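CDC48 domain-containing protein (Pyrococcus horikoshii, PDB 4UZR) is of unknown function, may bind ATP, carries a CDC48-like domain and assembles into a dodecamer built on a 12-bladed beta-propeller. Local coordinates at the interface of chains A and B. Numbering follows the deposited sequence. Chains: chain A/B, Putative uncharacterized protein PH1500.

The interface of chains A and B. Residues chain A 71, 73; chain B 106, 110, 112.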
loop_
_atom_site.group_PDB
_atom_site.type_symbol
_atom_site.label_atom_id
_atom_site.label_comp_id
_atom_site.label_asym_id
_atom_site.label_seq_id
_atom_site.Cartn_x
_atom_site.Cartn_y
_atom_site.Cartn_z
ATOM N N HIS A 71 -24.388 3.077 18.442
ATOM C CA HIS A 71 -23.412 3.382 17.394
ATOM C C HIS A 71 -23.430 4.844 16.925
ATOM O O HIS A 71 -24.493 5.453 16.823
ATOM C CB HIS A 71 -23.599 2.422 16.215
ATOM C CG HIS A 71 -23.244 1.002 16.542
ATOM N ND1 HIS A 71 -21.941 0.584 16.703
ATOM C CD2 HIS A 71 -24.020 -0.084 16.748
ATOM C CE1 HIS A 71 -21.928 -0.705 16.990
ATOM N NE2 HIS A 71 -23.179 -1.138 17.022
ATOM N N VAL A 73 -23.428 6.803 14.345
ATOM C CA VAL A 73 -23.831 7.171 12.988
ATOM C C VAL A 73 -24.293 8.631 12.862
ATOM O O VAL A 73 -25.045 9.127 13.701
ATOM C CB VAL A 73 -24.937 6.219 12.479
ATOM C CG1 VAL A 73 -25.682 6.819 11.297
ATOM C CG2 VAL A 73 -24.341 4.866 12.116
ATOM N N ASN B 106 -23.020 -3.323 9.871
ATOM C CA ASN B 106 -21.591 -3.456 10.141
ATOM C C ASN B 106 -21.121 -4.904 10.047
ATOM O O ASN B 106 -21.825 -5.761 9.511
ATOM C CB ASN B 106 -21.242 -2.877 11.515
ATOM C CG ASN B 106 -21.944 -3.601 12.653
ATOM O OD1 ASN B 106 -22.930 -4.309 12.442
ATOM N ND2 ASN B 106 -21.437 -3.422 13.867
ATOM N N GLU B 110 -25.280 -5.741 12.709
ATOM C CA GLU B 110 -26.114 -4.854 13.505
ATOM C C GLU B 110 -26.620 -3.729 12.612
ATOM O O GLU B 110 -25.829 -3.058 11.947
ATOM C CB GLU B 110 -25.327 -4.293 14.687
ATOM C CG GLU B 110 -24.924 -5.339 15.712
ATOM C CD GLU B 110 -23.961 -4.797 16.749
ATOM O OE1 GLU B 110 -23.274 -3.796 16.456
ATOM O OE2 GLU B 110 -23.893 -5.370 17.856
ATOM N N LEU B 112 -27.135 -0.577 11.426
ATOM C CA LEU B 112 -26.616 0.749 11.739
ATOM C C LEU B 112 -27.516 1.839 11.185
ATOM O O LEU B 112 -27.669 2.896 11.799
ATOM C CB LEU B 112 -25.198 0.923 11.193
ATOM C CG LEU B 112 -24.126 -0.023 11.730
ATOM C CD1 LEU B 112 -22.770 0.348 11.156
ATOM C CD2 LEU B 112 -24.095 0.001 13.248
#
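The imidazole ring of A:His71 has B:Leu112 on one face and B:Glu110 at its NE2 end. Methyl CD2 of B:Leu112 sits over that face, off centre toward the rim, 3.8 Å from the ring centroid. This is a CH-pi contact. At the NE2 end, the ring N-H donates a hydrogen bond to the carboxylate oxygen OE1 of B:Glu110, with NE2 and OE1 2.7 Å apart. The bond is bent, 138° at the hydrogen. Ring and carboxylate planes are turned 59° apart, and NE2 meets OE1 from above the carboxylate plane. From the opposite face, the amide ND2 of B:Asn106 gives OE1 a second hydrogen bond of 3.2 Å. OE1 is thus gripped by one donor from each subunit. B:Asn106 is a second-shell residue that positions the glutamate: its OD1 also accepts a bond from the backbone N of B:Glu110. The B:Glu110 chain runs extended beyond CG (chi2 171°), which carries its carboxylate out to the histidine. The nearby carboxylate could favour a protonated imidazole. The patch lies between two copies of one protein in the dodecamer, at the loop joining strands 65-69 and 74-79 of chain A. It probably helps hold neighbouring subunits together. Methyl CG2 of A:Val73 lies near B:Leu112, 3.9 Å from its backbone O and 4.1 Å from its CB.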